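Histidinol-phosphate aminotransferase (Clostridium acetobutylicum, PDB 3FTB) probably catalyses a pyridoxal 5'-phosphate-dependent transamination, as expected of a histidinol-phosphate aminotransferase of the class I and II family. Local coordinates at residues E281-N284 / K285-F288; K349-R352 / A353-G356; E89-E92 / L93-L97. One frame throughout, in Å; residues are numbered along the deposited sequence.

Contact 1 (E281-N284 / K285-F288); sequences EELN and KIGF
Near the C-terminal end of helix 262-285 the backbone of Glu282 and Leu283 accepts bonds from three residues on: Lys285 N donates to Glu282 O at 3.2 Å and Ile286 N to Leu283 O at 3.1 Å. The i-to-i+4 bond from Lys285 N to Glu281 O is weak by comparison, a sign that the last turn has tightened. Lys285 runs back along the helix: its CG sits 3.4 Å from Glu281 O, and the chain, nearly extended until a final bend (chi4 57°), brings NZ back to Glu281 O for a second, weak bond. Glu282 lies beside the lysine and points the same way, yet its OE1 stays 4.0 Å from Lys285 NZ, opposite charges near one another without a salt bridge. Facing inward, Ile286 lays CG1 against Glu282 O at 3.3 Å, while its CG2 covers part of one face of the Phe288 ring. Leu283 continues this apolar side onto strands 289-293 and 299-304. Next to exposed Asn284 and Lys285, a water donates to Asn284 O at 2.7 Å and only weakly to Ile286 O. The whole is a worked example of a helix C-terminus tightening to 3-10-type bonds before a loop, here the turn from helix 262-285 into strand 289-293 of the smaller domain of a fold type I aminotransferase.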
ATOM      1  N   GLU A 281     -28.009 -27.394  -4.656  1.00 50.54           N
ATOM      2  CA  GLU A 281     -29.020 -28.391  -5.026  1.00 40.95           C
ATOM      3  C   GLU A 281     -29.257 -28.332  -6.519  1.00 46.45           C
ATOM      4  O   GLU A 281     -29.374 -29.365  -7.181  1.00 43.17           O
ATOM      5  CB  GLU A 281     -30.326 -28.190  -4.250  1.00 35.98           C
ATOM      6  CG  GLU A 281     -30.254 -28.706  -2.809  1.00 45.47           C
ATOM      7  CD  GLU A 281     -31.328 -28.121  -1.911  1.00 52.56           C
ATOM      8  OE1 GLU A 281     -31.841 -27.031  -2.246  1.00 62.07           O
ATOM      9  OE2 GLU A 281     -31.653 -28.746  -0.871  1.00 46.47           O
ATOM     10  N   GLU A 282     -29.307 -27.117  -7.052  1.00 40.75           N
ATOM     11  CA  GLU A 282     -29.394 -26.930  -8.491  1.00 40.74           C
ATOM     12  C   GLU A 282     -28.173 -27.498  -9.236  1.00 43.76           C
ATOM     13  O   GLU A 282     -28.327 -28.117 -10.295  1.00 48.59           O
ATOM     14  CB  GLU A 282     -29.587 -25.451  -8.809  1.00 44.93           C
ATOM     15  CG  GLU A 282     -30.811 -24.869  -8.144  1.00 43.88           C
ATOM     16  CD  GLU A 282     -32.041 -25.691  -8.432  1.00 54.67           C
ATOM     17  OE1 GLU A 282     -32.632 -26.228  -7.471  1.00 59.98           O
ATOM     18  OE2 GLU A 282     -32.402 -25.819  -9.622  1.00 55.01           O
ATOM     19  N   LEU A 283     -26.970 -27.295  -8.695  1.00 40.23           N
ATOM     20  CA  LEU A 283     -25.754 -27.816  -9.328  1.00 31.10           C
ATOM     21  C   LEU A 283     -25.775 -29.335  -9.307  1.00 29.11           C
ATOM     22  O   LEU A 283     -25.247 -29.990 -10.208  1.00 33.43           O
ATOM     23  CB  LEU A 283     -24.476 -27.317  -8.632  1.00 19.79           C
ATOM     24  CG  LEU A 283     -23.841 -25.964  -8.979  1.00 25.41           C
ATOM     25  CD1 LEU A 283     -22.565 -25.818  -8.183  1.00 23.55           C
ATOM     26  CD2 LEU A 283     -23.545 -25.805 -10.472  1.00 22.73           C
ATOM     27  N   ASN A 284     -26.390 -29.896  -8.271  1.00 34.47           N
ATOM     28  CA  ASN A 284     -26.379 -31.347  -8.089  1.00 36.58           C
ATOM     29  C   ASN A 284     -27.234 -32.053  -9.138  1.00 46.81           C
ATOM     30  O   ASN A 284     -27.048 -33.238  -9.406  1.00 50.31           O
ATOM     31  CB  ASN A 284     -26.810 -31.730  -6.665  1.00 31.59           C
ATOM     32  CG  ASN A 284     -25.634 -31.847  -5.700  1.00 32.49           C
ATOM     33  OD1 ASN A 284     -25.677 -31.313  -4.597  1.00 33.51           O
ATOM     34  ND2 ASN A 284     -24.584 -32.558  -6.111  1.00 30.35           N
ATOM     35  N   LYS A 285     -28.156 -31.302  -9.736  1.00 46.44           N
ATOM     36  CA  LYS A 285     -29.042 -31.812 -10.772  1.00 52.15           C
ATOM     37  C   LYS A 285     -28.366 -31.829 -12.145  1.00 59.28           C
ATOM     38  O   LYS A 285     -28.757 -32.605 -13.026  1.00 65.33           O
ATOM     39  CB  LYS A 285     -30.326 -30.974 -10.830  1.00 52.58           C
ATOM     40  CG  LYS A 285     -31.159 -30.982  -9.546  1.00 54.89           C
ATOM     41  CD  LYS A 285     -32.196 -29.857  -9.556  1.00 57.91           C
ATOM     42  CE  LYS A 285     -33.287 -30.074  -8.517  1.00 57.41           C
ATOM     43  NZ  LYS A 285     -32.731 -30.219  -7.141  1.00 57.38           N
ATOM     44  N   ILE A 286     -27.357 -30.976 -12.326  1.00 55.28           N
ATOM     45  CA  ILE A 286     -26.692 -30.840 -13.627  1.00 49.47           C
ATOM     46  C   ILE A 286     -25.884 -32.090 -13.964  1.00 43.78           C
ATOM     47  O   ILE A 286     -25.135 -32.597 -13.124  1.00 48.25           O
ATOM     48  CB  ILE A 286     -25.835 -29.550 -13.693  1.00 34.90           C
ATOM     49  CG1 ILE A 286     -26.633 -28.381 -13.116  1.00 31.75           C
ATOM     50  CG2 ILE A 286     -25.378 -29.260 -15.123  1.00 31.92           C
ATOM     51  CD1 ILE A 286     -26.334 -27.074 -13.740  1.00 36.75           C
ATOM     52  N   GLY A 287     -26.057 -32.591 -15.188  1.00 33.34           N
ATOM     53  CA  GLY A 287     -25.553 -33.896 -15.571  1.00 34.49           C
ATOM     54  C   GLY A 287     -24.047 -34.078 -15.601  1.00 39.62           C
ATOM     55  O   GLY A 287     -23.533 -35.139 -15.215  1.00 40.51           O
ATOM     56  N   PHE A 288     -23.328 -33.062 -16.069  1.00 36.93           N
ATOM     57  CA  PHE A 288     -21.874 -33.167 -16.117  1.00 40.37           C
ATOM     58  C   PHE A 288     -21.275 -32.827 -14.763  1.00 38.83           C
ATOM     59  O   PHE A 288     -20.096 -33.090 -14.516  1.00 39.82           O
ATOM     60  CB  PHE A 288     -21.268 -32.302 -17.223  1.00 44.87           C
ATOM     61  CG  PHE A 288     -21.681 -30.870 -17.169  1.00 35.25           C
ATOM     62  CD1 PHE A 288     -21.036 -29.993 -16.335  1.00 24.64           C
ATOM     63  CD2 PHE A 288     -22.706 -30.401 -17.970  1.00 37.14           C
ATOM     64  CE1 PHE A 288     -21.408 -28.673 -16.291  1.00 31.92           C
ATOM     65  CE2 PHE A 288     -23.085 -29.084 -17.929  1.00 33.78           C
ATOM     66  CZ  PHE A 288     -22.436 -28.217 -17.091  1.00 34.60           C
TER
HETATM   67  O   HOH W   1     -26.095 -35.172 -11.044  1.00 37.61           O

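Contact 2 (K349-R352 / A353-G356)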
ATOM      1  N   LYS A 349     -29.453 -17.433 -13.732  1.00 55.22           N
ATOM      2  CA  LYS A 349     -28.970 -17.174 -15.082  1.00 50.45           C
ATOM      3  C   LYS A 349     -27.786 -18.088 -15.379  1.00 47.01           C
ATOM      4  O   LYS A 349     -27.752 -18.779 -16.398  1.00 37.96           O
ATOM      5  CB  LYS A 349     -28.551 -15.712 -15.220  1.00 43.64           C
ATOM      6  CG  LYS A 349     -28.539 -15.212 -16.652  1.00 44.82           C
ATOM      7  CD  LYS A 349     -27.724 -13.943 -16.796  1.00 42.26           C
ATOM      8  CE  LYS A 349     -27.937 -13.311 -18.164  1.00 51.12           C
ATOM      9  NZ  LYS A 349     -29.380 -13.035 -18.454  1.00 45.57           N
ATOM     10  N   PHE A 350     -26.811 -18.077 -14.476  1.00 45.54           N
ATOM     11  CA  PHE A 350     -25.649 -18.961 -14.552  1.00 41.81           C
ATOM     12  C   PHE A 350     -26.009 -20.434 -14.834  1.00 44.97           C
ATOM     13  O   PHE A 350     -25.477 -21.055 -15.766  1.00 39.22           O
ATOM     14  CB  PHE A 350     -24.852 -18.860 -13.245  1.00 39.82           C
ATOM     15  CG  PHE A 350     -23.692 -19.800 -13.176  1.00 43.53           C
ATOM     16  CD1 PHE A 350     -22.537 -19.553 -13.915  1.00 41.66           C
ATOM     17  CD2 PHE A 350     -23.752 -20.939 -12.379  1.00 45.26           C
ATOM     18  CE1 PHE A 350     -21.459 -20.420 -13.861  1.00 36.81           C
ATOM     19  CE2 PHE A 350     -22.675 -21.817 -12.318  1.00 42.12           C
ATOM     20  CZ  PHE A 350     -21.528 -21.554 -13.063  1.00 42.46           C
ATOM     21  N   LEU A 351     -26.907 -20.978 -14.012  1.00 46.95           N
ATOM     22  CA  LEU A 351     -27.325 -22.374 -14.090  1.00 42.82           C
ATOM     23  C   LEU A 351     -28.036 -22.666 -15.403  1.00 40.85           C
ATOM     24  O   LEU A 351     -27.865 -23.742 -15.987  1.00 34.21           O
ATOM     25  CB  LEU A 351     -28.256 -22.718 -12.919  1.00 50.38           C
ATOM     26  CG  LEU A 351     -27.682 -22.894 -11.506  1.00 47.50           C
ATOM     27  CD1 LEU A 351     -28.729 -22.560 -10.454  1.00 41.27           C
ATOM     28  CD2 LEU A 351     -27.140 -24.312 -11.305  1.00 43.55           C
ATOM     29  N   ARG A 352     -28.843 -21.711 -15.861  1.00 30.92           N
ATOM     30  CA  ARG A 352     -29.569 -21.888 -17.107  1.00 35.04           C
ATOM     31  C   ARG A 352     -28.651 -21.915 -18.318  1.00 38.06           C
ATOM     32  O   ARG A 352     -29.071 -22.288 -19.401  1.00 49.26           O
ATOM     33  CB  ARG A 352     -30.661 -20.835 -17.255  1.00 37.69           C
ATOM     34  CG  ARG A 352     -31.707 -20.940 -16.153  1.00 52.72           C
ATOM     35  CD  ARG A 352     -32.803 -19.901 -16.303  1.00 70.28           C
ATOM     36  NE  ARG A 352     -32.256 -18.564 -16.513  1.00 83.16           N
ATOM     37  CZ  ARG A 352     -32.980 -17.449 -16.512  1.00 83.48           C
ATOM     38  NH1 ARG A 352     -34.289 -17.508 -16.302  1.00 79.29           N
ATOM     39  NH2 ARG A 352     -32.393 -16.276 -16.717  1.00 82.30           N
ATOM     40  N   ALA A 353     -27.393 -21.529 -18.127  1.00 34.45           N
ATOM     41  CA  ALA A 353     -26.385 -21.680 -19.169  1.00 32.70           C
ATOM     42  C   ALA A 353     -25.732 -23.057 -19.048  1.00 39.65           C
ATOM     43  O   ALA A 353     -25.444 -23.711 -20.056  1.00 38.40           O
ATOM     44  CB  ALA A 353     -25.345 -20.587 -19.058  1.00 32.01           C
ATOM     45  N   LEU A 354     -25.498 -23.483 -17.806  1.00 32.18           N
ATOM     46  CA  LEU A 354     -24.943 -24.803 -17.512  1.00 32.54           C
ATOM     47  C   LEU A 354     -25.851 -25.870 -18.080  1.00 34.82           C
ATOM     48  O   LEU A 354     -25.397 -26.899 -18.572  1.00 37.07           O
ATOM     49  CB  LEU A 354     -24.833 -25.011 -16.003  1.00 33.15           C
ATOM     50  CG  LEU A 354     -23.452 -24.923 -15.358  1.00 29.78           C
ATOM     51  CD1 LEU A 354     -22.667 -23.733 -15.883  1.00 32.35           C
ATOM     52  CD2 LEU A 354     -23.592 -24.842 -13.860  1.00 19.13           C
ATOM     53  N   LYS A 355     -27.149 -25.613 -17.984  1.00 31.07           N
ATOM     54  CA  LYS A 355     -28.167 -26.492 -18.531  1.00 37.74           C
ATOM     55  C   LYS A 355     -28.120 -26.535 -20.066  1.00 37.30           C
ATOM     56  O   LYS A 355     -28.241 -27.604 -20.681  1.00 31.25           O
ATOM     57  CB  LYS A 355     -29.547 -26.044 -18.021  1.00 41.58           C
ATOM     58  CG  LYS A 355     -29.786 -26.349 -16.550  1.00 49.12           C
ATOM     59  CD  LYS A 355     -30.795 -25.390 -15.921  1.00 60.10           C
ATOM     60  CE  LYS A 355     -31.071 -25.745 -14.461  1.00 67.33           C
ATOM     61  NZ  LYS A 355     -29.832 -25.854 -13.627  1.00 71.14           N
ATOM     62  N   GLY A 356     -27.937 -25.371 -20.686  1.00 34.87           N
ATOM     63  CA  GLY A 356     -27.837 -25.312 -22.129  1.00 30.73           C
ATOM     64  C   GLY A 356     -26.618 -26.071 -22.617  1.00 34.81           C
ATOM     65  O   GLY A 356     -26.632 -26.659 -23.684  1.00 39.30           O
TER
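Phe350 and Leu354 meet one turn apart on the alpha-helix 344-359, the last helix of the smaller domain, and form the tight half of the contact. The ring is swung out with CG opposite the backbone N (chi1 176°), which lets Leu354 close on it with both methyls: CD1 stands over one face, 4.1 Å from the ring centroid, in a CH-pi contact, and CD2 comes to 3.5 Å from Phe350 CE2. Tyr31 stacks on the same phenylalanine and Phe339 meets it edge to face, so the ring belongs to an aromatic cluster beside the five-stranded sheet. Phe350 O takes two donors, Leu354 N at 3.2 Å and Ala353 N at 3.1 Å. Ala353 N is shared, held mainly by Phe350 O and only weakly by Lys349 O. Leu351 is buried on the inner side, packed on Glu282, Leu283 and Ile286. The other half is looser, for the side chains of Lys349 and Arg352 are exposed. Lys355, partly exposed, crosses Leu351 at a slant, its aliphatic chain leaning on Leu351 O, which also accepts Lys355 N at 2.8 Å. Lys355 CG rests 3.3 Å from Leu351 O, and the bend at the far end of the chain turns Lys355 NZ back to within 3.6 Å of Leu351 CB.

Contact 3 (E89-E92 / L93-L97); sequences EIIE and LSISL
Ser94 grips Ile90 O twice, through its hydroxyl at 2.6 Å from OG and through its amide at 2.8 Å from N, the two donors arriving from opposite faces of the carbonyl plane. The hydroxyl reaches back because OG is tucked between the backbone N and the carbonyl carbon (chi1 55°). Two residues on, Ser96 N bonds to Glu92 O at 2.8 Å, and Ser96 OG donates to Leu93 O at 2.5 Å and also hydrogen-bonds with Lys241 NZ. Both acidic side chains extend from the helix toward partners beyond it. Glu89 OE1 accepts from Asn85 N and Asn246 ND2; the buried Glu92 forms a salt bridge with Lys117 and a hydrogen bond with His118, and a weak bond joins it to Asn243 of the second subunit. Around this polar frame lies the packing. Leu93 folds over the backbone, its CG 3.1 Å from Glu89 O, and runs alongside the methylene chain of Glu89, where Leu93 CD1 lies 3.7 Å from Glu89 CG. Ile91 and Ile95 likewise run side by side, with Ile91 CG2 3.9 Å from Ile95 CD1. Ile90 and Ile91 press on strand 207-212 of the seven-stranded sheet, Ile91 also on helix 110-117, and Leu93 on Ile238. The helix is thus wedged into the larger domain of a fold type I enzyme. Chemically, one serine hydroxyl doubles the bonding at Ile90 O in mid-helix and another serves Leu93 O near its last turn, and the lysine beside buried Glu92 would probably keep its carboxylate ionised.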
ATOM      1  N   GLU A  89      -0.621  -8.340   1.399  1.00 29.08           N
ATOM      2  CA  GLU A  89       0.612  -7.881   2.017  1.00 43.61           C
ATOM      3  C   GLU A  89       0.959  -8.778   3.203  1.00 45.75           C
ATOM      4  O   GLU A  89       2.127  -9.083   3.457  1.00 42.39           O
ATOM      5  CB  GLU A  89       0.481  -6.406   2.445  1.00 47.50           C
ATOM      6  CG  GLU A  89       1.816  -5.675   2.671  1.00 59.62           C
ATOM      7  CD  GLU A  89       1.668  -4.243   3.225  1.00 66.13           C
ATOM      8  OE1 GLU A  89       0.551  -3.691   3.198  1.00 60.63           O
ATOM      9  OE2 GLU A  89       2.679  -3.659   3.687  1.00 68.84           O
ATOM     10  N   ILE A  90      -0.076  -9.221   3.906  1.00 43.85           N
ATOM     11  CA  ILE A  90       0.097  -9.962   5.147  1.00 37.41           C
ATOM     12  C   ILE A  90       0.475 -11.419   4.892  1.00 35.66           C
ATOM     13  O   ILE A  90       1.316 -11.979   5.602  1.00 35.01           O
ATOM     14  CB  ILE A  90      -1.170  -9.866   6.004  1.00 32.28           C
ATOM     15  CG1 ILE A  90      -1.509  -8.398   6.247  1.00 24.97           C
ATOM     16  CG2 ILE A  90      -1.006 -10.619   7.326  1.00 21.23           C
ATOM     17  CD1 ILE A  90      -2.940  -8.187   6.576  1.00 28.17           C
ATOM     18  N   ILE A  91      -0.142 -12.019   3.877  1.00 25.79           N
ATOM     19  CA  ILE A  91       0.208 -13.368   3.435  1.00 26.06           C
ATOM     20  C   ILE A  91       1.686 -13.440   3.059  1.00 30.89           C
ATOM     21  O   ILE A  91       2.437 -14.267   3.591  1.00 34.36           O
ATOM     22  CB  ILE A  91      -0.639 -13.785   2.220  1.00 39.81           C
ATOM     23  CG1 ILE A  91      -2.122 -13.848   2.606  1.00 37.75           C
ATOM     24  CG2 ILE A  91      -0.152 -15.118   1.657  1.00 36.58           C
ATOM     25  CD1 ILE A  91      -3.049 -14.096   1.438  1.00 33.15           C
ATOM     26  N   GLU A  92       2.104 -12.559   2.154  1.00 25.16           N
ATOM     27  CA  GLU A  92       3.511 -12.474   1.775  1.00 37.89           C
ATOM     28  C   GLU A  92       4.422 -12.260   2.982  1.00 39.17           C
ATOM     29  O   GLU A  92       5.366 -13.020   3.189  1.00 39.04           O
ATOM     30  CB  GLU A  92       3.741 -11.357   0.752  1.00 41.37           C
ATOM     31  CG  GLU A  92       5.211 -11.007   0.558  1.00 42.38           C
ATOM     32  CD  GLU A  92       5.446 -10.125  -0.649  1.00 54.00           C
ATOM     33  OE1 GLU A  92       4.742 -10.311  -1.662  1.00 63.35           O
ATOM     34  OE2 GLU A  92       6.335  -9.249  -0.587  1.00 57.37           O
ATOM     35  N   LEU A  93       4.129 -11.224   3.771  1.00 36.26           N
ATOM     36  CA  LEU A  93       4.992 -10.819   4.882  1.00 39.80           C
ATOM     37  C   LEU A  93       5.119 -11.864   5.980  1.00 43.31           C
ATOM     38  O   LEU A  93       6.214 -12.100   6.495  1.00 40.88           O
ATOM     39  CB  LEU A  93       4.517  -9.501   5.495  1.00 40.77           C
ATOM     40  CG  LEU A  93       4.868  -8.241   4.707  1.00 38.38           C
ATOM     41  CD1 LEU A  93       4.111  -7.080   5.275  1.00 31.18           C
ATOM     42  CD2 LEU A  93       6.363  -7.976   4.727  1.00 39.41           C
ATOM     43  N   SER A  94       4.002 -12.474   6.356  1.00 38.24           N
ATOM     44  CA  SER A  94       4.044 -13.499   7.385  1.00 34.58           C
ATOM     45  C   SER A  94       4.848 -14.710   6.903  1.00 31.33           C
ATOM     46  O   SER A  94       5.527 -15.375   7.682  1.00 32.55           O
ATOM     47  CB  SER A  94       2.637 -13.896   7.825  1.00 29.42           C
ATOM     48  OG  SER A  94       1.844 -14.296   6.724  1.00 33.30           O
ATOM     49  N   ILE A  95       4.794 -14.976   5.607  1.00 31.46           N
ATOM     50  CA  ILE A  95       5.542 -16.093   5.044  1.00 38.99           C
ATOM     51  C   ILE A  95       7.011 -15.700   4.845  1.00 38.49           C
ATOM     52  O   ILE A  95       7.905 -16.555   4.863  1.00 30.87           O
ATOM     53  CB  ILE A  95       4.903 -16.588   3.722  1.00 34.10           C
ATOM     54  CG1 ILE A  95       3.550 -17.256   3.995  1.00 27.45           C
ATOM     55  CG2 ILE A  95       5.837 -17.549   2.982  1.00 33.92           C
ATOM     56  CD1 ILE A  95       2.747 -17.546   2.731  1.00 14.18           C
ATOM     57  N   SER A  96       7.255 -14.401   4.685  1.00 37.37           N
ATOM     58  CA  SER A  96       8.612 -13.882   4.506  1.00 40.36           C
ATOM     59  C   SER A  96       9.482 -14.116   5.734  1.00 40.54           C
ATOM     60  O   SER A  96      10.706 -13.988   5.667  1.00 41.45           O
ATOM     61  CB  SER A  96       8.588 -12.384   4.174  1.00 33.66           C
ATOM     62  OG  SER A  96       8.375 -11.587   5.334  1.00 33.66           O
ATOM     63  N   LEU A  97       8.842 -14.476   6.846  1.00 36.15           N
ATOM     64  CA  LEU A  97       9.513 -14.579   8.136  1.00 28.81           C
ATOM     65  C   LEU A  97      10.214 -15.915   8.347  1.00 36.91           C
ATOM     66  O   LEU A  97      11.105 -16.023   9.195  1.00 29.46           O
ATOM     67  CB  LEU A  97       8.508 -14.385   9.264  1.00 25.62           C
ATOM     68  CG  LEU A  97       7.626 -13.148   9.197  1.00 30.92           C
ATOM     69  CD1 LEU A  97       6.926 -12.942  10.532  1.00 33.93           C
ATOM     70  CD2 LEU A  97       8.460 -11.915   8.805  1.00 23.02           C
TER

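How the contacts relate
Contacts 1 and 2 belong to neighbouring helices, 262-285 and 344-359, of the smaller domain. Their centres are 10 Å apart, and they touch directly: Leu283 CD2 packs 3.5 Å from Leu354 CD2 and Ile286 CD1 3.4 Å from Leu354 CB. Each is partly buried, with an apolar flank turned inward and charged chains on the outside. Contact 3 lies on the opposite side of the chain's centre, about 40 Å from contact 2 between centres, and none of its touching residues is fully exposed. There, acidic side chains find partners inside the protein, and Glu92 also makes a weak bond to the second subunit, whereas Lys285 of contact 1 and Lys355 of contact 2 lean on nearby backbone carbonyls.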